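Local coordinates for botulinum neurotoxin type G (Clostridium botulinum, PDB 3MPP), which binds the surface of nerve cells through its receptor-binding domain, so that its protease light chain can be delivered into the host cytosol, at residues P265-N270 against L279-R284; Q248-K253 against F377-F382; Q84-N89 against Y130-N135. The protein carries 4 engineered substitutions. All blocks are in the same frame, centred on the assembly; numbering follows the deposited sequence.

Contact 1: P265-N270 against L279-R284; sequences PRTNFN and LYLGLR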
loop_
_atom_site.group_PDB
_atom_site.type_symbol
_atom_site.label_atom_id
_atom_site.label_comp_id
_atom_site.label_asym_id
_atom_site.label_seq_id
_atom_site.Cartn_x
_atom_site.Cartn_y
_atom_site.Cartn_z
ATOM N N PRO A 265 -4.608 22.588 -6.217
ATOM C CA PRO A 265 -3.291 22.093 -5.806
ATOM C C PRO A 265 -3.321 21.563 -4.373
ATOM O O PRO A 265 -3.904 22.211 -3.502
ATOM C CB PRO A 265 -2.395 23.340 -5.873
ATOM C CG PRO A 265 -3.180 24.373 -6.603
ATOM C CD PRO A 265 -4.628 24.046 -6.419
ATOM N N ARG A 266 -2.695 20.413 -4.133
ATOM C CA ARG A 266 -2.560 19.895 -2.772
ATOM C C ARG A 266 -1.749 20.878 -1.932
ATOM O O ARG A 266 -0.797 21.491 -2.414
ATOM C CB ARG A 266 -1.828 18.551 -2.768
ATOM C CG ARG A 266 -2.620 17.403 -3.353
ATOM C CD ARG A 266 -1.878 16.061 -3.217
ATOM N NE ARG A 266 -2.666 15.031 -3.886
ATOM C CZ ARG A 266 -3.783 14.529 -3.386
ATOM N NH1 ARG A 266 -4.206 14.923 -2.188
ATOM N NH2 ARG A 266 -4.467 13.634 -4.076
ATOM N N THR A 267 -2.114 21.015 -0.672
ATOM C CA THR A 267 -1.296 21.784 0.251
ATOM C C THR A 267 -0.211 20.857 0.743
ATOM O O THR A 267 -0.257 19.652 0.488
ATOM C CB THR A 267 -2.117 22.266 1.453
ATOM O OG1 THR A 267 -2.853 21.156 1.998
ATOM C CG2 THR A 267 -3.093 23.350 1.007
ATOM N N ASN A 268 0.755 21.408 1.469
ATOM C CA ASN A 268 1.890 20.619 1.900
ATOM C C ASN A 268 2.364 20.991 3.286
ATOM O O ASN A 268 1.966 22.011 3.848
ATOM C CB ASN A 268 3.041 20.806 0.926
ATOM C CG ASN A 268 3.511 22.231 0.878
ATOM O OD1 ASN A 268 4.091 22.729 1.833
ATOM N ND2 ASN A 268 3.247 22.906 -0.229
ATOM N N PHE A 269 3.218 20.143 3.830
ATOM C CA PHE A 269 3.949 20.478 5.039
ATOM C C PHE A 269 5.412 20.153 4.808
ATOM O O PHE A 269 5.749 19.091 4.290
ATOM C CB PHE A 269 3.418 19.696 6.255
ATOM C CG PHE A 269 4.138 20.041 7.530
ATOM C CD1 PHE A 269 3.598 20.952 8.424
ATOM C CD2 PHE A 269 5.386 19.505 7.799
ATOM C CE1 PHE A 269 4.276 21.294 9.594
ATOM C CE2 PHE A 269 6.077 19.849 8.951
ATOM C CZ PHE A 269 5.519 20.743 9.857
ATOM N N ASN A 270 6.295 21.070 5.172
ATOM C CA ASN A 270 7.704 20.733 5.190
ATOM C C ASN A 270 8.452 21.448 6.302
ATOM O O ASN A 270 8.047 22.514 6.765
ATOM C CB ASN A 270 8.367 20.948 3.819
ATOM C CG ASN A 270 8.078 22.315 3.229
ATOM O OD1 ASN A 270 8.607 23.321 3.687
ATOM N ND2 ASN A 270 7.263 22.348 2.186
ATOM N N LEU A 279 -3.141 14.575 1.941
ATOM C CA LEU A 279 -3.922 13.541 1.266
ATOM C C LEU A 279 -5.403 13.637 1.561
ATOM O O LEU A 279 -6.251 13.276 0.733
ATOM C CB LEU A 279 -3.460 12.157 1.743
ATOM C CG LEU A 279 -1.979 11.861 1.496
ATOM C CD1 LEU A 279 -1.657 10.435 1.900
ATOM C CD2 LEU A 279 -1.645 12.092 0.014
ATOM N N TYR A 280 -5.728 14.080 2.768
ATOM C CA TYR A 280 -7.120 14.137 3.161
ATOM C C TYR A 280 -7.746 15.464 2.736
ATOM O O TYR A 280 -8.033 16.307 3.572
ATOM C CB TYR A 280 -7.248 13.957 4.667
ATOM C CG TYR A 280 -6.551 12.744 5.214
ATOM C CD1 TYR A 280 -6.561 11.542 4.525
ATOM C CD2 TYR A 280 -5.940 12.780 6.465
ATOM C CE1 TYR A 280 -5.951 10.404 5.062
ATOM C CE2 TYR A 280 -5.330 11.658 6.996
ATOM C CZ TYR A 280 -5.339 10.475 6.291
ATOM O OH TYR A 280 -4.720 9.360 6.833
ATOM N N LEU A 281 -7.952 15.630 1.435
ATOM C CA LEU A 281 -8.397 16.903 0.855
ATOM C C LEU A 281 -9.493 16.637 -0.163
ATOM O O LEU A 281 -9.486 15.595 -0.801
ATOM C CB LEU A 281 -7.229 17.585 0.134
ATOM C CG LEU A 281 -6.011 18.011 0.960
ATOM C CD1 LEU A 281 -4.908 18.513 0.026
ATOM C CD2 LEU A 281 -6.431 19.107 1.937
ATOM N N GLY A 282 -10.423 17.576 -0.321
ATOM C CA GLY A 282 -11.418 17.486 -1.381
ATOM C C GLY A 282 -12.640 16.622 -1.102
ATOM O O GLY A 282 -13.007 16.389 0.048
ATOM N N LEU A 283 -13.276 16.153 -2.175
ATOM C CA LEU A 283 -14.480 15.333 -2.077
ATOM C C LEU A 283 -14.218 14.107 -1.234
ATOM O O LEU A 283 -13.210 13.437 -1.414
ATOM C CB LEU A 283 -14.931 14.881 -3.466
ATOM C CG LEU A 283 -15.232 16.064 -4.402
ATOM C CD1 LEU A 283 -15.405 15.610 -5.842
ATOM C CD2 LEU A 283 -16.457 16.776 -3.903
ATOM N N ARG A 284 -15.146 13.810 -0.335
ATOM C CA ARG A 284 -15.070 12.583 0.433
ATOM C C ARG A 284 -16.140 11.619 -0.086
ATOM O O ARG A 284 -17.323 11.931 -0.060
ATOM C CB ARG A 284 -15.249 12.891 1.913
ATOM C CG ARG A 284 -14.937 11.711 2.831
ATOM C CD ARG A 284 -14.934 12.170 4.266
ATOM N NE ARG A 284 -16.235 12.674 4.683
ATOM C CZ ARG A 284 -16.469 13.255 5.857
ATOM N NH1 ARG A 284 -15.487 13.399 6.741
ATOM N NH2 ARG A 284 -17.681 13.700 6.146
HETATM O O HOH W 1 -6.601 13.418 -1.817
#

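Contact 2: Q248-K253 against F377-F382; sequences QNIYIK and FGIGKF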
loop_
_atom_site.group_PDB
_atom_site.type_symbol
_atom_site.label_atom_id
_atom_site.label_comp_id
_atom_site.label_asym_id
_atom_site.label_seq_id
_atom_site.Cartn_x
_atom_site.Cartn_y
_atom_site.Cartn_z
ATOM N N GLN A 248 -0.786 13.813 -9.664
ATOM C CA GLN A 248 -0.664 13.432 -8.259
ATOM C C GLN A 248 -0.669 14.631 -7.318
ATOM O O GLN A 248 -0.874 14.479 -6.120
ATOM C CB GLN A 248 0.617 12.615 -8.048
ATOM C CG GLN A 248 0.742 11.465 -9.036
ATOM C CD GLN A 248 1.754 10.435 -8.622
ATOM O OE1 GLN A 248 2.498 10.631 -7.656
ATOM N NE2 GLN A 248 1.804 9.326 -9.361
ATOM N N ASN A 249 -0.462 15.825 -7.861
ATOM C CA ASN A 249 -0.228 16.977 -6.998
ATOM C C ASN A 249 -1.442 17.891 -6.881
ATOM O O ASN A 249 -1.359 18.992 -6.346
ATOM C CB ASN A 249 1.031 17.727 -7.444
ATOM C CG ASN A 249 2.234 16.795 -7.595
ATOM O OD1 ASN A 249 2.805 16.672 -8.681
ATOM N ND2 ASN A 249 2.605 16.119 -6.506
ATOM N N ILE A 250 -2.575 17.408 -7.379
ATOM C CA ILE A 250 -3.854 18.089 -7.208
ATOM C C ILE A 250 -4.852 17.178 -6.514
ATOM O O ILE A 250 -4.616 15.970 -6.361
ATOM C CB ILE A 250 -4.439 18.585 -8.559
ATOM C CG1 ILE A 250 -4.578 17.436 -9.574
ATOM C CG2 ILE A 250 -3.540 19.680 -9.150
ATOM C CD1 ILE A 250 -5.743 16.479 -9.323
ATOM N N TYR A 251 -5.949 17.758 -6.037
ATOM C CA TYR A 251 -7.065 16.948 -5.575
ATOM C C TYR A 251 -8.325 17.464 -6.255
ATOM O O TYR A 251 -8.303 18.537 -6.884
ATOM C CB TYR A 251 -7.201 16.973 -4.041
ATOM C CG TYR A 251 -7.503 18.337 -3.457
ATOM C CD1 TYR A 251 -8.805 18.702 -3.155
ATOM C CD2 TYR A 251 -6.479 19.257 -3.195
ATOM C CE1 TYR A 251 -9.101 19.932 -2.619
ATOM C CE2 TYR A 251 -6.768 20.509 -2.655
ATOM C CZ TYR A 251 -8.080 20.830 -2.369
ATOM O OH TYR A 251 -8.401 22.049 -1.841
ATOM N N ILE A 252 -9.408 16.699 -6.134
ATOM C CA ILE A 252 -10.699 17.098 -6.694
ATOM C C ILE A 252 -11.592 17.780 -5.647
ATOM O O ILE A 252 -11.905 17.213 -4.603
ATOM C CB ILE A 252 -11.479 15.908 -7.313
ATOM C CG1 ILE A 252 -10.549 15.022 -8.176
ATOM C CG2 ILE A 252 -12.664 16.450 -8.118
ATOM C CD1 ILE A 252 -9.924 15.766 -9.361
ATOM N N LYS A 253 -12.017 18.988 -5.981
ATOM C CA LYS A 253 -12.755 19.876 -5.099
ATOM C C LYS A 253 -14.124 20.181 -5.735
ATOM O O LYS A 253 -14.220 20.391 -6.934
ATOM C CB LYS A 253 -11.936 21.161 -4.952
ATOM C CG LYS A 253 -12.472 22.211 -4.023
ATOM C CD LYS A 253 -11.608 23.469 -4.116
ATOM C CE LYS A 253 -11.937 24.477 -3.012
ATOM N NZ LYS A 253 -13.063 25.378 -3.378
ATOM N N PHE A 377 -13.578 7.391 -15.956
ATOM C CA PHE A 377 -13.372 8.616 -15.182
ATOM C C PHE A 377 -11.923 9.068 -15.307
ATOM O O PHE A 377 -10.989 8.252 -15.295
ATOM C CB PHE A 377 -13.653 8.395 -13.687
ATOM C CG PHE A 377 -15.111 8.326 -13.326
ATOM C CD1 PHE A 377 -16.080 7.975 -14.269
ATOM C CD2 PHE A 377 -15.510 8.558 -12.013
ATOM C CE1 PHE A 377 -17.425 7.917 -13.919
ATOM C CE2 PHE A 377 -16.854 8.490 -11.657
ATOM C CZ PHE A 377 -17.810 8.175 -12.604
ATOM N N GLY A 378 -11.734 10.379 -15.374
ATOM C CA GLY A 378 -10.412 10.961 -15.495
ATOM C C GLY A 378 -10.477 12.437 -15.169
ATOM O O GLY A 378 -11.389 12.902 -14.457
ATOM N N ILE A 379 -9.511 13.171 -15.690
ATOM C CA ILE A 379 -9.448 14.614 -15.514
ATOM C C ILE A 379 -9.206 15.205 -16.894
ATOM O O ILE A 379 -8.280 14.780 -17.612
ATOM C CB ILE A 379 -8.327 15.015 -14.542
ATOM C CG1 ILE A 379 -8.558 14.373 -13.172
ATOM C CG2 ILE A 379 -8.252 16.545 -14.375
ATOM C CD1 ILE A 379 -7.428 14.632 -12.164
ATOM N N GLY A 380 -10.058 16.144 -17.293
ATOM C CA GLY A 380 -9.965 16.684 -18.636
ATOM C C GLY A 380 -9.983 18.197 -18.679
ATOM O O GLY A 380 -10.469 18.848 -17.762
ATOM N N LYS A 381 -9.456 18.757 -19.761
ATOM C CA LYS A 381 -9.432 20.204 -19.956
ATOM C C LYS A 381 -10.713 20.641 -20.641
ATOM O O LYS A 381 -11.035 20.126 -21.695
ATOM C CB LYS A 381 -8.250 20.593 -20.847
ATOM C CG LYS A 381 -6.944 20.782 -20.124
ATOM C CD LYS A 381 -5.799 20.961 -21.114
ATOM C CE LYS A 381 -4.779 21.943 -20.577
ATOM N NZ LYS A 381 -4.798 21.973 -19.085
ATOM N N PHE A 382 -11.436 21.588 -20.046
ATOM C CA PHE A 382 -12.689 22.082 -20.608
ATOM C C PHE A 382 -12.658 23.618 -20.662
ATOM O O PHE A 382 -11.809 24.244 -20.026
ATOM C CB PHE A 382 -13.898 21.640 -19.760
ATOM C CG PHE A 382 -14.166 20.143 -19.778
ATOM C CD1 PHE A 382 -13.421 19.270 -18.982
ATOM C CD2 PHE A 382 -15.174 19.623 -20.572
ATOM C CE1 PHE A 382 -13.678 17.894 -18.997
ATOM C CE2 PHE A 382 -15.444 18.252 -20.603
ATOM C CZ PHE A 382 -14.686 17.381 -19.805
#

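Contact 3: Q84-N89 against Y130-N135; sequences QTYLQN and YSIKDN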
loop_
_atom_site.group_PDB
_atom_site.type_symbol
_atom_site.label_atom_id
_atom_site.label_comp_id
_atom_site.label_asym_id
_atom_site.label_seq_id
_atom_site.Cartn_x
_atom_site.Cartn_y
_atom_site.Cartn_z
ATOM N N GLN A 84 13.821 13.761 14.839
ATOM C CA GLN A 84 15.144 13.253 15.187
ATOM C C GLN A 84 15.062 11.853 15.804
ATOM O O GLN A 84 15.926 11.013 15.564
ATOM C CB GLN A 84 15.916 14.234 16.072
ATOM C CG GLN A 84 16.322 15.497 15.317
ATOM C CD GLN A 84 16.996 15.194 13.972
ATOM O OE1 GLN A 84 17.872 14.330 13.876
ATOM N NE2 GLN A 84 16.593 15.917 12.936
ATOM N N THR A 85 14.012 11.592 16.575
ATOM C CA THR A 85 13.787 10.231 17.071
ATOM C C THR A 85 13.604 9.274 15.896
ATOM O O THR A 85 14.218 8.214 15.834
ATOM C CB THR A 85 12.572 10.152 18.025
ATOM O OG1 THR A 85 12.847 10.930 19.192
ATOM C CG2 THR A 85 12.292 8.701 18.446
ATOM N N TYR A 86 12.773 9.677 14.946
ATOM C CA TYR A 86 12.482 8.859 13.780
ATOM C C TYR A 86 13.772 8.561 13.010
ATOM O O TYR A 86 14.035 7.417 12.639
ATOM C CB TYR A 86 11.433 9.568 12.911
ATOM C CG TYR A 86 11.135 8.941 11.558
ATOM C CD1 TYR A 86 10.157 7.957 11.421
ATOM C CD2 TYR A 86 11.803 9.368 10.408
ATOM C CE1 TYR A 86 9.868 7.394 10.179
ATOM C CE2 TYR A 86 11.508 8.816 9.154
ATOM C CZ TYR A 86 10.548 7.834 9.053
ATOM O OH TYR A 86 10.255 7.288 7.834
ATOM N N LEU A 87 14.595 9.586 12.807
ATOM C CA LEU A 87 15.830 9.430 12.045
ATOM C C LEU A 87 16.939 8.671 12.774
ATOM O O LEU A 87 17.729 7.973 12.146
ATOM C CB LEU A 87 16.374 10.800 11.632
ATOM C CG LEU A 87 15.590 11.487 10.523
ATOM C CD1 LEU A 87 16.249 12.810 10.157
ATOM C CD2 LEU A 87 15.520 10.558 9.330
ATOM N N GLN A 88 17.010 8.818 14.092
ATOM C CA GLN A 88 18.189 8.355 14.823
ATOM C C GLN A 88 17.998 7.036 15.574
ATOM O O GLN A 88 18.972 6.390 15.965
ATOM C CB GLN A 88 18.664 9.450 15.780
ATOM C CG GLN A 88 19.061 10.738 15.052
ATOM C CD GLN A 88 19.600 11.804 15.987
ATOM O OE1 GLN A 88 20.081 11.504 17.080
ATOM N NE2 GLN A 88 19.528 13.060 15.557
ATOM N N ASN A 89 16.747 6.639 15.776
ATOM C CA ASN A 89 16.459 5.441 16.574
ATOM C C ASN A 89 16.305 4.211 15.687
ATOM O O ASN A 89 15.306 4.057 14.985
ATOM C CB ASN A 89 15.227 5.672 17.462
ATOM C CG ASN A 89 14.773 4.414 18.239
ATOM O OD1 ASN A 89 13.577 4.140 18.315
ATOM N ND2 ASN A 89 15.711 3.688 18.844
ATOM N N TYR A 130 13.918 4.885 1.505
ATOM C CA TYR A 130 12.996 5.658 0.675
ATOM C C TYR A 130 12.965 7.109 1.148
ATOM O O TYR A 130 13.237 7.401 2.313
ATOM C CB TYR A 130 11.580 5.047 0.663
ATOM C CG TYR A 130 11.023 4.755 2.037
ATOM C CD1 TYR A 130 10.425 5.757 2.793
ATOM C CD2 TYR A 130 11.107 3.481 2.581
ATOM C CE1 TYR A 130 9.920 5.500 4.059
ATOM C CE2 TYR A 130 10.611 3.215 3.838
ATOM C CZ TYR A 130 10.017 4.231 4.574
ATOM O OH TYR A 130 9.517 3.963 5.828
ATOM N N SER A 131 12.645 8.017 0.235
ATOM C CA SER A 131 12.641 9.447 0.540
ATOM C C SER A 131 11.575 9.831 1.562
ATOM O O SER A 131 10.508 9.225 1.620
ATOM C CB SER A 131 12.424 10.260 -0.743
ATOM O OG SER A 131 12.367 11.648 -0.466
ATOM N N ILE A 132 11.870 10.846 2.365
ATOM C CA ILE A 132 10.853 11.459 3.201
ATOM C C ILE A 132 10.701 12.922 2.803
ATOM O O ILE A 132 10.275 13.757 3.601
ATOM C CB ILE A 132 11.196 11.328 4.703
ATOM C CG1 ILE A 132 12.603 11.861 4.989
ATOM C CG2 ILE A 132 11.109 9.875 5.134
ATOM C CD1 ILE A 132 12.982 11.745 6.454
ATOM N N LYS A 133 11.046 13.229 1.557
ATOM C CA LYS A 133 10.911 14.598 1.069
ATOM C C LYS A 133 10.038 14.703 -0.179
ATOM O O LYS A 133 9.823 15.796 -0.695
ATOM C CB LYS A 133 12.288 15.220 0.808
ATOM C CG LYS A 133 13.149 15.311 2.062
ATOM C CD LYS A 133 14.588 15.686 1.717
ATOM C CE LYS A 133 15.462 15.742 2.964
ATOM N NZ LYS A 133 16.903 15.941 2.609
ATOM N N ASP A 134 9.531 13.576 -0.662
ATOM C CA ASP A 134 8.715 13.592 -1.876
ATOM C C ASP A 134 7.291 14.024 -1.554
ATOM O O ASP A 134 6.757 13.688 -0.500
ATOM C CB ASP A 134 8.716 12.223 -2.558
ATOM C CG ASP A 134 10.049 11.902 -3.233
ATOM O OD1 ASP A 134 10.906 12.805 -3.354
ATOM O OD2 ASP A 134 10.239 10.742 -3.635
ATOM N N ASN A 135 6.678 14.764 -2.470
ATOM C CA ASN A 135 5.286 15.148 -2.296
ATOM C C ASN A 135 4.394 13.940 -2.056
ATOM O O ASN A 135 3.496 13.993 -1.221
ATOM C CB ASN A 135 4.791 15.940 -3.504
ATOM C CG ASN A 135 5.409 17.319 -3.577
ATOM O OD1 ASN A 135 5.623 17.970 -2.552
ATOM N ND2 ASN A 135 5.696 17.773 -4.784
HETATM O O HOH W 2 7.635 6.258 7.573
#

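Contact 1: P265-N270 against L279-R284
Arg266 and Leu281 bring the backbones of 265-270 and 279-284 to their closest approach, 7.5 Å between their CA atoms, with no direct hydrogen bond between the two segments. Both belong to the beta-trefoil subdomain at the C-terminus of the receptor-binding domain: 265-270 ends strand 260-270, whereas residues 279-284 lie in the loop joining strand 275-277 to strand 285-289. This loop bends in an inverse gamma turn centred on Tyr280, whose weak bond runs from Leu281 N to Leu279 O. Leu281 directs its side chain at Arg266 and Thr267, at the irregular break in strand 260-270. Its CD1 lies 3.9 Å from Arg266 CA and 3.8 Å from Thr267 N, while Thr267 crosses over the same leucine obliquely, OG1 being 3.9 Å from CD1 in van der Waals contact. The polar partner of that hydroxyl is Asn278 OD1. Arg266 runs extended from CG to NE, which carries its guanidinium past Leu281 to Leu279, where NH1 comes within 3.7 Å of CA. NE is bonded to Gln248 O and NH1 to Asn278 O. A water in the guanidinium plane completes the link, accepting from Arg266 NH1 at 2.9 Å and donating to Leu279 O at 2.6 Å.

Contact 2: Q248-K253 against F377-F382
Ile379 reaches from strand 373-382 toward Ile250 and Ile252 of strand 250-255, and its CD1 methyl meets those of the other two, each tip to tip. The contact lies in the beta-trefoil subdomain and joins a three-stranded antiparallel sheet, of which 250-255 is an outer strand, to the larger sheet that contains 373-382. The backbones stay well apart, 9.2 Å between the CA atoms of Ile252 and Ile379, and no hydrogen bond crosses between the segments. Because Ile250 and Ile252 are two residues apart on an extended strand, both side chains point toward the opposite segment, whereas the intervening Tyr251 points away and packs on Ala264 and Leu281. The two isoleucines reach Ile379 by different torsions. The CG1 branch of Ile250 is tucked over its own backbone, flanked by N and C (chi1 56°), while that of Ile252 swings to the side remote from C (chi1 -45°), yet both branches bring their CD1 methyls to the same methyl of Ile379. Thr263 touches all three isoleucines, and Phe397 of strand 394-400 lies against Ile252. The backbone N of Ile379 is bonded to Tyr403 OH, a residue of the inferred ganglioside-binding motif. At the meeting point, Ile379 CD1 is 3.8 Å from Ile250 CD1 and 3.9 Å from Ile252 CD1.

Contact 3: Q84-N89 against Y130-N135
The side chains of Tyr86 and Tyr130 meet at a slant through their hydroxyl ends. Tyr86 OH approaches the Tyr130 ring obliquely and stands 4.0 Å from Tyr130 OH. One water spans the two hydroxyls, 2.8 Å from Tyr86 OH and, in a weak bond, 3.4 Å from Tyr130 OH. Ile132 CG2 also meets the Tyr86 ring obliquely, lying 3.8 Å from Tyr86 OH and 4.2 Å from Tyr86 CE2; the two side chains run antiparallel, one alongside the other. With CG anti to the backbone N (chi1 173°), Tyr86 projects from the helix toward the loop. The other branch of Ile132 ends in CD1, 4.0 Å from Leu87 CD2, so the isoleucine touches neighbouring residues of the helix with separate methyls. Asn110 packs against both Tyr86 and Ile132 and is bonded to Tyr130 O. Ile132 sits within an ST turn, in which Lys133 N donates to Ser131 OG at 2.9 Å. The contact thus fastens the short helix 83-88 to the loop between strands 123-129 and 144-150, within the concanavalin-like beta sandwich of the N-terminal receptor-binding subdomain.

In the fold
Contacts 1 and 2 lie in the C-terminal beta-trefoil, their centres 13 Å apart, and share a sheet in which strands 250-255 and 260-270 are neighbours. They touch directly: Arg266 N lies 3.0 Å from Asn249 O, a probable hydrogen bond, and Gly282 CA packs 3.4 Å from Tyr251 CD1. Contact 3 belongs to the N-terminal subdomain, its centre 20 Å from contact 1 and 29 Å from contact 2. Its loop nevertheless reaches the trefoil, where Ile132 bonds through its backbone with Asn275, and Asn135 with Gln277. Contact 2 is nearest the inferred ganglioside-binding site, the Ile379 side chain lying about 10 Å from that of Trp402.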